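Local coordinates for Esterase/lipase (Lactobacillus rhamnosus, PDB 4N5H), which probably hydrolyses carboxylic esters, and may also transfer acyl groups, as an alpha/beta-hydrolase-fold enzyme, at residues G75-G80 with D208-G213; Q95-M100 with R299-L304; M102-L107 with R113-D118; L137-L142 with Q307-E312. The protein carries 1 engineered substitution. One frame throughout, in Å; residues are numbered along the deposited sequence.

How the contacts relate
Contacts 1 and 3 lie on one side of the molecule and contacts 2 and 4 on the other, each pair with centres about 10 Å apart. Contact 1 is buried and apolar where its side chains meet, joining the glycine-rich loop 75-80 to helix 203-211. It touches the partly buried contact 3, where loop 102-107 is tied to helix 112-129 by a salt bridge and a hydrogen bond from a glutamine amide. Contacts 2 and 4 both fasten helix 288-311 to the central sheet, and F301 of contact 2 packs on the backbone of H139 to L141. Contact 2, partly buried, is half aromatic and half charged; contact 4, at the surface, is polar and includes a bridging water.

Contact 1 (G75-G80 with D208-G213); sequences GGWFYG and DKLSGG
L210 lays its CD2 methyl over one face of the W77 indole, 3.7 Å from the centroid of the five-membered ring and only 12° off the ring normal, a clear CH-pi contact. Its second methyl, CD1, sits above the same face nearer the middle of the indole, 4.2 Å from W77 CE2, so both branches of the leucine lie flat against the aromatic surface. The W77 ring is turned for this by chi1 of -46°, which sets CG beside the backbone N, while chi2 near -85° stands the indole broadside to L210. Next to it, F78 brings only its far corner, CZ, to K209, where CG is 4.0 Å away. The lysine bends at chi2 and then runs out straight, leaving its aliphatic root against the phenylalanine while NZ leads away from loop 75-80 to a salt bridge with E4 of helix 2-28. F78 also meets Y206 edge-to-face, and the W77 ring meets that of H150. The loop carrying W77 and F78 follows strand 66-72; helix 203-211 borders it here, helix 147-158 packs against W77 through A147 and L151, and helix 2-28 covers F78 through L8, V11 and W15.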
loop_
_atom_site.group_PDB
_atom_site.type_symbol
_atom_site.label_atom_id
_atom_site.label_comp_id
_atom_site.label_asym_id
_atom_site.label_seq_id
_atom_site.Cartn_x
_atom_site.Cartn_y
_atom_site.Cartn_z
ATOM N N GLY A 75 -5.432 25.193 4.358
ATOM C CA GLY A 75 -6.589 24.520 4.911
ATOM C C GLY A 75 -7.501 25.401 5.741
ATOM O O GLY A 75 -8.186 24.927 6.684
ATOM N N GLY A 76 -7.607 26.639 5.356
ATOM C CA GLY A 76 -8.611 27.493 5.955
ATOM C C GLY A 76 -8.505 27.751 7.417
ATOM O O GLY A 76 -9.514 28.076 8.096
ATOM N N TRP A 77 -7.323 27.537 8.019
ATOM C CA TRP A 77 -7.076 27.626 9.473
ATOM C C TRP A 77 -7.699 26.571 10.375
ATOM O O TRP A 77 -7.320 26.434 11.547
ATOM C CB TRP A 77 -7.299 29.099 9.997
ATOM C CG TRP A 77 -6.728 30.259 9.250
ATOM C CD1 TRP A 77 -5.476 30.758 9.370
ATOM C CD2 TRP A 77 -7.349 31.049 8.233
ATOM N NE1 TRP A 77 -5.286 31.773 8.551
ATOM C CE2 TRP A 77 -6.411 32.005 7.824
ATOM C CE3 TRP A 77 -8.637 31.060 7.657
ATOM C CZ2 TRP A 77 -6.681 32.992 6.834
ATOM C CZ3 TRP A 77 -8.932 32.012 6.733
ATOM C CH2 TRP A 77 -7.946 32.989 6.295
ATOM N N PHE A 78 -8.577 25.749 9.753
ATOM C CA PHE A 78 -9.373 24.713 10.408
ATOM C C PHE A 78 -8.956 23.284 10.077
ATOM O O PHE A 78 -9.403 22.311 10.688
ATOM C CB PHE A 78 -10.870 24.832 9.965
ATOM C CG PHE A 78 -11.685 25.866 10.726
ATOM C CD1 PHE A 78 -11.731 27.182 10.296
ATOM C CD2 PHE A 78 -12.419 25.485 11.855
ATOM C CE1 PHE A 78 -12.523 28.150 10.942
ATOM C CE2 PHE A 78 -13.188 26.469 12.516
ATOM C CZ PHE A 78 -13.207 27.759 12.072
ATOM N N TYR A 79 -8.033 23.142 9.116
ATOM C CA TYR A 79 -7.758 21.842 8.481
ATOM C C TYR A 79 -6.272 21.747 8.164
ATOM O O TYR A 79 -5.600 22.712 7.798
ATOM C CB TYR A 79 -8.558 21.668 7.184
ATOM C CG TYR A 79 -8.225 20.528 6.296
ATOM C CD1 TYR A 79 -7.478 20.707 5.176
ATOM C CD2 TYR A 79 -8.553 19.250 6.637
ATOM C CE1 TYR A 79 -7.135 19.658 4.371
ATOM C CE2 TYR A 79 -8.177 18.161 5.880
ATOM C CZ TYR A 79 -7.451 18.371 4.711
ATOM O OH TYR A 79 -7.036 17.307 3.866
ATOM N N GLY A 80 -5.785 20.516 8.244
ATOM C CA GLY A 80 -4.450 20.198 7.698
ATOM C C GLY A 80 -3.498 19.750 8.786
ATOM O O GLY A 80 -3.768 19.799 9.988
ATOM N N ASP A 208 -14.197 35.570 13.365
ATOM C CA ASP A 208 -14.382 35.421 14.791
ATOM C C ASP A 208 -13.496 34.388 15.451
ATOM O O ASP A 208 -12.970 34.588 16.532
ATOM C CB ASP A 208 -15.855 35.102 15.082
ATOM C CG ASP A 208 -16.735 36.372 15.041
ATOM O OD1 ASP A 208 -16.161 37.509 14.945
ATOM O OD2 ASP A 208 -17.996 36.249 15.147
ATOM N N LYS A 209 -13.354 33.234 14.822
ATOM C CA LYS A 209 -12.519 32.195 15.359
ATOM C C LYS A 209 -11.032 32.622 15.217
ATOM O O LYS A 209 -10.240 32.208 16.090
ATOM C CB LYS A 209 -12.851 30.811 14.724
ATOM C CG LYS A 209 -14.244 30.222 15.083
ATOM C CD LYS A 209 -14.452 30.184 16.583
ATOM C CE LYS A 209 -15.852 29.725 16.958
ATOM N NZ LYS A 209 -16.013 29.852 18.427
ATOM N N LEU A 210 -10.674 33.292 14.157
ATOM C CA LEU A 210 -9.284 33.762 14.006
ATOM C C LEU A 210 -8.959 34.742 15.134
ATOM O O LEU A 210 -7.901 34.658 15.750
ATOM C CB LEU A 210 -9.058 34.489 12.687
ATOM C CG LEU A 210 -8.764 33.565 11.520
ATOM C CD1 LEU A 210 -8.836 34.375 10.243
ATOM C CD2 LEU A 210 -7.366 32.920 11.707
ATOM N N SER A 211 -9.877 35.687 15.445
ATOM C CA SER A 211 -9.542 36.679 16.446
ATOM C C SER A 211 -9.684 36.185 17.848
ATOM O O SER A 211 -9.112 36.788 18.786
ATOM C CB SER A 211 -10.402 37.975 16.292
ATOM O OG SER A 211 -11.729 37.657 16.809
ATOM N N GLY A 212 -10.516 35.154 18.080
ATOM C CA GLY A 212 -10.831 34.683 19.401
ATOM C C GLY A 212 -11.402 35.739 20.314
ATOM O O GLY A 212 -11.328 35.576 21.515
ATOM N N GLY A 213 -12.037 36.753 19.742
ATOM C CA GLY A 213 -12.597 37.923 20.475
ATOM C C GLY A 213 -11.564 38.954 20.918
ATOM O O GLY A 213 -11.876 40.035 21.493
#

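Contact 2 (Q95-M100 with R299-L304); sequences QGYAVM and RTFDAL
Y97 reaches helix 288-311 with one edge of its ring, which meets F301, and with its hydroxyl, which meets the charged pair R299 and D302. On the packed side, Y97 CE2 lies 3.7 Å from F301 CE2. The rings touch at their rims, with planes 36° apart and no stacking. F301 projects inward because its CG is anti to the backbone N (chi1 172°), which puts the ring in among P67 of strand 66-72 and L179 of strand 179-183; P67 and V69 also pack on Y97. This half is buried and apolar.

At the outer end the hydroxyl takes over. Y97 OH donates to D302 OD1 at 2.6 Å, a short bond made on the syn side with the carboxylate nearly coplanar with the phenol, and it accepts from R299 NH2 at 3.0 Å, close to the guanidinium plane. R299 in turn holds D302 by a salt bridge, NE to OD2 at 2.9 Å, the arginine coming from above the carboxylate plane. The three groups thus close a ring of bonds that fixes the phenol oxygen through both donor and acceptor roles. Farther out the grip slackens: R299 is exposed, and it reaches Q95 only through a water that accepts from R299 NH1 and donates to Q95 OE1 at 2.8 Å. The layout, a long C-terminal helix laid against the strands of a central, largely parallel sheet, is that of the alpha/beta-hydrolase fold.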
loop_
_atom_site.group_PDB
_atom_site.type_symbol
_atom_site.label_atom_id
_atom_site.label_comp_id
_atom_site.label_asym_id
_atom_site.label_seq_id
_atom_site.Cartn_x
_atom_site.Cartn_y
_atom_site.Cartn_z
ATOM N N GLN A 95 15.175 19.163 -5.500
ATOM C CA GLN A 95 15.915 20.199 -6.235
ATOM C C GLN A 95 17.168 20.658 -5.510
ATOM O O GLN A 95 17.891 21.522 -6.091
ATOM C CB GLN A 95 14.989 21.319 -6.645
ATOM C CG GLN A 95 13.838 20.924 -7.537
ATOM C CD GLN A 95 14.324 20.120 -8.717
ATOM O OE1 GLN A 95 14.965 20.673 -9.605
ATOM N NE2 GLN A 95 14.017 18.842 -8.750
ATOM N N GLY A 96 17.500 20.106 -4.361
ATOM C CA GLY A 96 18.688 20.412 -3.635
ATOM C C GLY A 96 18.538 21.336 -2.429
ATOM O O GLY A 96 19.419 22.187 -2.123
ATOM N N TYR A 97 17.367 21.272 -1.791
ATOM C CA TYR A 97 17.013 22.163 -0.702
ATOM C C TYR A 97 16.670 21.324 0.546
ATOM O O TYR A 97 16.168 20.220 0.430
ATOM C CB TYR A 97 15.774 23.037 -1.020
ATOM C CG TYR A 97 16.093 23.997 -2.146
ATOM C CD1 TYR A 97 16.006 23.523 -3.450
ATOM C CD2 TYR A 97 16.646 25.259 -1.926
ATOM C CE1 TYR A 97 16.453 24.298 -4.519
ATOM C CE2 TYR A 97 17.049 26.082 -3.018
ATOM C CZ TYR A 97 16.937 25.589 -4.291
ATOM O OH TYR A 97 17.301 26.387 -5.399
ATOM N N ALA A 98 16.972 21.871 1.709
ATOM C CA ALA A 98 16.594 21.320 2.997
ATOM C C ALA A 98 15.258 21.987 3.328
ATOM O O ALA A 98 15.113 23.201 3.381
ATOM C CB ALA A 98 17.610 21.634 4.055
ATOM N N VAL A 99 14.226 21.176 3.527
ATOM C CA VAL A 99 12.864 21.706 3.674
ATOM C C VAL A 99 12.274 21.282 5.011
ATOM O O VAL A 99 12.325 20.099 5.448
ATOM C CB VAL A 99 11.962 21.191 2.509
ATOM C CG1 VAL A 99 10.566 21.713 2.553
ATOM C CG2 VAL A 99 12.647 21.448 1.139
ATOM N N MET A 100 11.623 22.226 5.658
ATOM C CA MET A 100 10.896 21.961 6.873
ATOM C C MET A 100 9.455 22.348 6.655
ATOM O O MET A 100 9.141 23.414 6.087
ATOM C CB MET A 100 11.541 22.771 8.072
ATOM C CG MET A 100 10.772 22.531 9.353
ATOM S SD MET A 100 9.331 23.533 9.765
ATOM C CE MET A 100 10.132 24.911 10.492
ATOM N N ARG A 299 14.406 29.584 -8.329
ATOM C CA ARG A 299 15.427 30.436 -9.010
ATOM C C ARG A 299 15.424 31.886 -8.513
ATOM O O ARG A 299 16.518 32.501 -8.444
ATOM C CB ARG A 299 15.293 30.400 -10.510
ATOM C CG ARG A 299 15.608 29.063 -11.152
ATOM C CD ARG A 299 16.951 28.442 -10.774
ATOM N NE ARG A 299 17.060 27.615 -9.519
ATOM C CZ ARG A 299 16.722 26.340 -9.431
ATOM N NH1 ARG A 299 16.183 25.742 -10.530
ATOM N NH2 ARG A 299 16.886 25.628 -8.315
ATOM N N THR A 300 14.268 32.444 -8.157
ATOM C CA THR A 300 14.193 33.755 -7.594
ATOM C C THR A 300 14.942 33.736 -6.268
ATOM O O THR A 300 15.744 34.679 -5.946
ATOM C CB THR A 300 12.739 34.151 -7.419
ATOM O OG1 THR A 300 12.115 34.128 -8.698
ATOM C CG2 THR A 300 12.563 35.547 -6.771
ATOM N N PHE A 301 14.662 32.704 -5.470
ATOM C CA PHE A 301 15.325 32.516 -4.162
ATOM C C PHE A 301 16.836 32.465 -4.341
ATOM O O PHE A 301 17.582 33.104 -3.623
ATOM C CB PHE A 301 14.771 31.212 -3.524
ATOM C CG PHE A 301 15.452 30.738 -2.280
ATOM C CD1 PHE A 301 15.881 31.613 -1.308
ATOM C CD2 PHE A 301 15.522 29.369 -2.011
ATOM C CE1 PHE A 301 16.414 31.125 -0.137
ATOM C CE2 PHE A 301 16.063 28.867 -0.808
ATOM C CZ PHE A 301 16.550 29.767 0.108
ATOM N N ASP A 302 17.262 31.670 -5.267
ATOM C CA ASP A 302 18.708 31.477 -5.525
ATOM C C ASP A 302 19.319 32.812 -5.968
ATOM O O ASP A 302 20.448 33.113 -5.542
ATOM C CB ASP A 302 18.946 30.505 -6.667
ATOM C CG ASP A 302 18.622 29.045 -6.322
ATOM O OD1 ASP A 302 18.431 28.704 -5.132
ATOM O OD2 ASP A 302 18.743 28.242 -7.251
ATOM N N ALA A 303 18.629 33.566 -6.786
ATOM C CA ALA A 303 19.193 34.848 -7.245
ATOM C C ALA A 303 19.374 35.844 -6.079
ATOM O O ALA A 303 20.404 36.490 -5.960
ATOM C CB ALA A 303 18.364 35.428 -8.330
ATOM N N LEU A 304 18.381 35.908 -5.170
ATOM C CA LEU A 304 18.395 36.743 -4.011
ATOM C C LEU A 304 19.490 36.258 -3.081
ATOM O O LEU A 304 20.150 37.115 -2.452
ATOM C CB LEU A 304 17.096 36.844 -3.344
ATOM C CG LEU A 304 16.034 37.574 -4.091
ATOM C CD1 LEU A 304 14.608 37.304 -3.607
ATOM C CD2 LEU A 304 16.308 39.087 -4.030
HETATM O O HOH W 1 16.480 22.986 -9.622
#

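Contact 3 (M102-L107 with R113-D118); sequences MGYRLL and RGQIQD
R105 and D118 meet with their chains at about a right angle, the guanidinium and carboxylate planes turned 42° apart. The main grip is on a single oxygen: D118 OD2 takes the backbone N of R105 at 2.8 Å, nearly in line with its own C-O bond, and R105 NE at 2.9 Å on the syn lone pair, the latter bond almost straight at 170°. The same arginine adds a weak bond from NH2 to D118 OD1 at 3.0 Å, and another weak one from NH2 to the carbonyl of G114. D118 OD1 has a further partner in Q51. With an alanine here instead of D118, the backbone N-H and NE of R105 would probably lose the acceptor they share, and the arginine would be freer to swing.

One turn earlier in helix 112-129, Q115 stretches alongside the loop. Its NE2 donates to R105 O at 2.9 Å, in the carbonyl plane and on a lone pair, and also bonds W77 O of the glycine-rich loop. NE2 comes to the edge of the Y104 ring, 3.6 Å from CE2, the amide standing almost perpendicular to it. Y104 CB rests against D118 CB at 3.8 Å. Beyond it, CG is wedged between backbone N and carbonyl carbon (chi1 51°), which turns the ring edge to the Q115 amide and lets it stack on H73, whose O takes the hydroxyl.

Backbone and side chain of R105 are bound at once by D118; the arginine's charge probably offsets that of the buried carboxylate, and the pair is likely to hold the loop in place.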
loop_
_atom_site.group_PDB
_atom_site.type_symbol
_atom_site.label_atom_id
_atom_site.label_comp_id
_atom_site.label_asym_id
_atom_site.label_seq_id
_atom_site.Cartn_x
_atom_site.Cartn_y
_atom_site.Cartn_z
ATOM N N MET A 102 5.745 22.360 9.073
ATOM C CA MET A 102 5.240 22.193 10.410
ATOM C C MET A 102 3.741 22.003 10.432
ATOM O O MET A 102 3.035 22.487 9.575
ATOM C CB MET A 102 5.661 23.351 11.324
ATOM C CG MET A 102 4.827 24.595 11.235
ATOM S SD MET A 102 4.780 25.405 9.601
ATOM C CE MET A 102 6.461 26.004 9.408
ATOM N N GLY A 103 3.301 21.298 11.466
ATOM C CA GLY A 103 1.930 21.385 11.943
ATOM C C GLY A 103 1.741 22.594 12.812
ATOM O O GLY A 103 2.699 23.152 13.313
ATOM N N TYR A 104 0.488 23.014 12.940
ATOM C CA TYR A 104 0.095 24.049 13.889
ATOM C C TYR A 104 -1.314 23.703 14.317
ATOM O O TYR A 104 -2.104 23.077 13.563
ATOM C CB TYR A 104 0.193 25.463 13.286
ATOM C CG TYR A 104 -0.489 25.702 11.936
ATOM C CD1 TYR A 104 0.202 25.603 10.748
ATOM C CD2 TYR A 104 -1.827 25.927 11.854
ATOM C CE1 TYR A 104 -0.422 25.749 9.517
ATOM C CE2 TYR A 104 -2.476 26.144 10.622
ATOM C CZ TYR A 104 -1.743 26.043 9.421
ATOM O OH TYR A 104 -2.369 26.217 8.200
ATOM N N ARG A 105 -1.608 24.059 15.563
ATOM C CA ARG A 105 -2.967 23.791 16.071
ATOM C C ARG A 105 -4.016 24.501 15.207
ATOM O O ARG A 105 -3.779 25.572 14.673
ATOM C CB ARG A 105 -3.072 24.152 17.561
ATOM C CG ARG A 105 -2.188 23.290 18.439
ATOM C CD ARG A 105 -2.025 23.847 19.820
ATOM N NE ARG A 105 -1.331 25.107 19.820
ATOM C CZ ARG A 105 -1.290 25.998 20.797
ATOM N NH1 ARG A 105 -1.883 25.752 21.934
ATOM N NH2 ARG A 105 -0.633 27.097 20.631
ATOM N N LEU A 106 -5.238 23.927 15.188
ATOM C CA LEU A 106 -6.241 24.358 14.266
ATOM C C LEU A 106 -7.381 25.127 15.021
ATOM O O LEU A 106 -7.678 24.796 16.158
ATOM C CB LEU A 106 -6.859 23.148 13.587
ATOM C CG LEU A 106 -5.871 22.321 12.703
ATOM C CD1 LEU A 106 -6.543 21.138 12.045
ATOM C CD2 LEU A 106 -5.209 23.186 11.692
ATOM N N LEU A 107 -7.999 26.042 14.320
ATOM C CA LEU A 107 -9.265 26.650 14.852
ATOM C C LEU A 107 -10.223 25.480 14.915
ATOM O O LEU A 107 -10.202 24.570 14.100
ATOM C CB LEU A 107 -9.785 27.668 13.904
ATOM C CG LEU A 107 -8.953 28.850 13.472
ATOM C CD1 LEU A 107 -9.664 29.864 12.674
ATOM C CD2 LEU A 107 -8.136 29.476 14.501
ATOM N N ARG A 113 -3.410 33.766 17.339
ATOM C CA ARG A 113 -2.194 33.866 18.132
ATOM C C ARG A 113 -1.557 32.517 18.397
ATOM O O ARG A 113 -0.312 32.380 18.335
ATOM C CB ARG A 113 -2.425 34.680 19.446
ATOM C CG ARG A 113 -1.256 34.706 20.361
ATOM C CD ARG A 113 -1.527 35.487 21.627
ATOM N NE ARG A 113 -1.668 36.914 21.425
ATOM C CZ ARG A 113 -2.827 37.573 21.468
ATOM N NH1 ARG A 113 -3.992 36.885 21.612
ATOM N NH2 ARG A 113 -2.849 38.912 21.304
ATOM N N GLY A 114 -2.371 31.502 18.745
ATOM C CA GLY A 114 -1.858 30.122 19.041
ATOM C C GLY A 114 -1.184 29.604 17.744
ATOM O O GLY A 114 -0.116 28.992 17.856
ATOM N N GLN A 115 -1.763 29.870 16.609
ATOM C CA GLN A 115 -1.197 29.400 15.284
ATOM C C GLN A 115 0.153 30.039 15.016
ATOM O O GLN A 115 1.138 29.369 14.648
ATOM C CB GLN A 115 -2.145 29.599 14.081
ATOM C CG GLN A 115 -3.405 28.794 14.322
ATOM C CD GLN A 115 -4.305 28.768 13.147
ATOM O OE1 GLN A 115 -4.450 29.740 12.402
ATOM N NE2 GLN A 115 -4.885 27.623 12.923
ATOM N N ILE A 116 0.234 31.348 15.226
ATOM C CA ILE A 116 1.471 32.089 15.064
ATOM C C ILE A 116 2.535 31.663 16.047
ATOM O O ILE A 116 3.687 31.453 15.678
ATOM C CB ILE A 116 1.204 33.624 15.140
ATOM C CG1 ILE A 116 0.322 34.070 13.916
ATOM C CG2 ILE A 116 2.533 34.344 15.316
ATOM C CD1 ILE A 116 1.074 34.113 12.574
ATOM N N GLN A 117 2.133 31.378 17.279
ATOM C CA GLN A 117 3.083 30.897 18.296
ATOM C C GLN A 117 3.633 29.527 17.907
ATOM O O GLN A 117 4.853 29.292 18.041
ATOM C CB GLN A 117 2.440 30.868 19.664
ATOM C CG GLN A 117 2.292 32.259 20.212
ATOM C CD GLN A 117 1.612 32.298 21.628
ATOM O OE1 GLN A 117 1.120 31.299 22.136
ATOM N NE2 GLN A 117 1.622 33.461 22.252
ATOM N N ASP A 118 2.745 28.663 17.402
ATOM C CA ASP A 118 3.212 27.326 16.939
ATOM C C ASP A 118 4.207 27.458 15.815
ATOM O O ASP A 118 5.285 26.848 15.826
ATOM C CB ASP A 118 2.045 26.463 16.474
ATOM C CG ASP A 118 1.162 25.981 17.631
ATOM O OD1 ASP A 118 1.562 26.125 18.831
ATOM O OD2 ASP A 118 0.061 25.451 17.351
HETATM O O HOH W 2 0.085 29.118 22.449
#

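Contact 4 (L137-L142 with Q307-E312); sequences LDHVLL and QQDQAE
A His-carboxylate hydrogen bond between H139 and D309 ties the corner before strand 140-145, in the central sheet of the alpha/beta-hydrolase fold, to the last turn of helix 288-311. H139 NE2 donates to D309 OD1 at 2.7 Å. The carboxylate oxygen lies close to the ring plane and is met on its syn side, yet the two flat groups stand nearly upright to each other, their planes 79° apart. At the far side of the imidazole, ND1 is hydrogen-bonded to D136. Two carboxylates therefore bracket the ring and fix its rotation, and they would be expected to favour the protonated imidazole.

Q308, the residue before D309, comes in beside the histidine. Its CG is anti to the backbone N (chi1 177°) and the chain stays extended beyond it, which carries the amide across to the corner. There Q308 NE2 donates to D138 O at 2.9 Å, with the donor lifted 39° out of the carbonyl plane. The amide runs roughly parallel to the imidazole, and NE2 is 3.5 Å from H139 CD2. A leucine in place of H139 would probably leave D309 and D136 without their shared partner and loosen the link between corner and helix.

Solvent also enters the contact beside Q308: a single water donates both to D138 O, at 3.0 Å, and to Q308 OE1, at 2.6 Å, so that the carbonyl of D138 receives the glutamine directly and through the water.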
loop_
_atom_site.group_PDB
_atom_site.type_symbol
_atom_site.label_atom_id
_atom_site.label_comp_id
_atom_site.label_asym_id
_atom_site.label_seq_id
_atom_site.Cartn_x
_atom_site.Cartn_y
_atom_site.Cartn_z
ATOM N N LEU A 137 20.756 28.170 7.301
ATOM C CA LEU A 137 19.836 29.191 7.663
ATOM C C LEU A 137 20.256 30.641 7.306
ATOM O O LEU A 137 19.570 31.573 7.664
ATOM C CB LEU A 137 19.552 29.085 9.142
ATOM C CG LEU A 137 18.846 27.777 9.569
ATOM C CD1 LEU A 137 18.637 27.793 11.098
ATOM C CD2 LEU A 137 17.480 27.605 8.836
ATOM N N ASP A 138 21.330 30.776 6.531
ATOM C CA ASP A 138 21.664 32.090 5.974
ATOM C C ASP A 138 20.847 32.400 4.737
ATOM O O ASP A 138 20.731 33.569 4.322
ATOM C CB ASP A 138 23.148 32.158 5.671
ATOM C CG ASP A 138 24.011 32.238 6.941
ATOM O OD1 ASP A 138 23.490 32.677 8.004
ATOM O OD2 ASP A 138 25.133 31.834 6.823
ATOM N N HIS A 139 20.262 31.367 4.136
ATOM C CA HIS A 139 19.479 31.498 2.947
ATOM C C HIS A 139 18.201 30.727 3.192
ATOM O O HIS A 139 18.216 29.491 3.091
ATOM C CB HIS A 139 20.198 30.910 1.810
ATOM C CG HIS A 139 21.565 31.509 1.562
ATOM N ND1 HIS A 139 22.716 30.810 1.866
ATOM C CD2 HIS A 139 21.976 32.754 1.171
ATOM C CE1 HIS A 139 23.786 31.568 1.661
ATOM N NE2 HIS A 139 23.372 32.729 1.184
ATOM N N VAL A 140 17.109 31.493 3.390
ATOM C CA VAL A 140 15.823 30.917 3.849
ATOM C C VAL A 140 14.711 31.432 2.955
ATOM O O VAL A 140 14.430 32.627 2.873
ATOM C CB VAL A 140 15.502 31.192 5.303
ATOM C CG1 VAL A 140 14.149 30.565 5.734
ATOM C CG2 VAL A 140 16.629 30.654 6.194
ATOM N N LEU A 141 13.977 30.493 2.359
ATOM C CA LEU A 141 12.755 30.786 1.631
ATOM C C LEU A 141 11.544 30.384 2.535
ATOM O O LEU A 141 11.450 29.205 2.895
ATOM C CB LEU A 141 12.671 29.993 0.368
ATOM C CG LEU A 141 11.365 29.958 -0.429
ATOM C CD1 LEU A 141 10.815 31.319 -0.711
ATOM C CD2 LEU A 141 11.478 29.146 -1.703
ATOM N N LEU A 142 10.702 31.334 2.887
ATOM C CA LEU A 142 9.471 31.093 3.628
ATOM C C LEU A 142 8.335 31.051 2.627
ATOM O O LEU A 142 8.201 32.022 1.816
ATOM C CB LEU A 142 9.226 32.166 4.612
ATOM C CG LEU A 142 7.961 32.008 5.470
ATOM C CD1 LEU A 142 8.039 30.800 6.360
ATOM C CD2 LEU A 142 7.695 33.269 6.259
ATOM N N GLN A 307 22.946 37.254 -4.505
ATOM C CA GLN A 307 23.153 38.688 -4.299
ATOM C C GLN A 307 23.551 38.976 -2.887
ATOM O O GLN A 307 24.433 39.835 -2.618
ATOM C CB GLN A 307 21.932 39.535 -4.637
ATOM C CG GLN A 307 21.613 39.515 -6.107
ATOM C CD GLN A 307 20.179 39.925 -6.464
ATOM O OE1 GLN A 307 19.490 40.668 -5.733
ATOM N NE2 GLN A 307 19.743 39.478 -7.637
ATOM N N GLN A 308 22.893 38.301 -1.963
ATOM C CA GLN A 308 23.257 38.446 -0.533
ATOM C C GLN A 308 24.731 38.008 -0.348
ATOM O O GLN A 308 25.552 38.693 0.313
ATOM C CB GLN A 308 22.324 37.613 0.312
ATOM C CG GLN A 308 22.639 37.633 1.767
ATOM C CD GLN A 308 21.794 36.569 2.498
ATOM O OE1 GLN A 308 20.590 36.586 2.451
ATOM N NE2 GLN A 308 22.449 35.613 3.080
ATOM N N ASP A 309 25.132 36.884 -0.922
ATOM C CA ASP A 309 26.508 36.413 -0.738
ATOM C C ASP A 309 27.577 37.390 -1.336
ATOM O O ASP A 309 28.687 37.547 -0.771
ATOM C CB ASP A 309 26.736 35.056 -1.459
ATOM C CG ASP A 309 25.937 33.908 -0.815
ATOM O OD1 ASP A 309 25.505 34.108 0.367
ATOM O OD2 ASP A 309 25.768 32.883 -1.521
ATOM N N GLN A 310 27.247 37.973 -2.489
ATOM C CA GLN A 310 28.134 38.993 -3.115
ATOM C C GLN A 310 28.247 40.196 -2.197
ATOM O O GLN A 310 29.302 40.770 -2.031
ATOM C CB GLN A 310 27.509 39.463 -4.452
ATOM C CG GLN A 310 27.503 38.345 -5.506
ATOM C CD GLN A 310 26.590 38.665 -6.734
ATOM O OE1 GLN A 310 25.646 39.475 -6.655
ATOM N NE2 GLN A 310 26.874 38.007 -7.868
ATOM N N ALA A 311 27.133 40.578 -1.581
ATOM C CA ALA A 311 27.008 41.739 -0.743
ATOM C C ALA A 311 27.822 41.492 0.556
ATOM O O ALA A 311 28.304 42.463 1.191
ATOM C CB ALA A 311 25.539 42.015 -0.400
ATOM N N GLU A 312 27.967 40.218 0.905
ATOM C CA GLU A 312 28.569 39.884 2.190
ATOM C C GLU A 312 29.970 39.344 1.968
ATOM O O GLU A 312 30.617 38.849 2.895
ATOM C CB GLU A 312 27.675 38.889 2.959
ATOM C CG GLU A 312 26.370 39.569 3.389
ATOM C CD GLU A 312 25.474 38.667 4.240
ATOM O OE1 GLU A 312 25.905 37.572 4.609
ATOM O OE2 GLU A 312 24.321 39.054 4.471
HETATM O O HOH W 3 18.773 35.821 4.136
#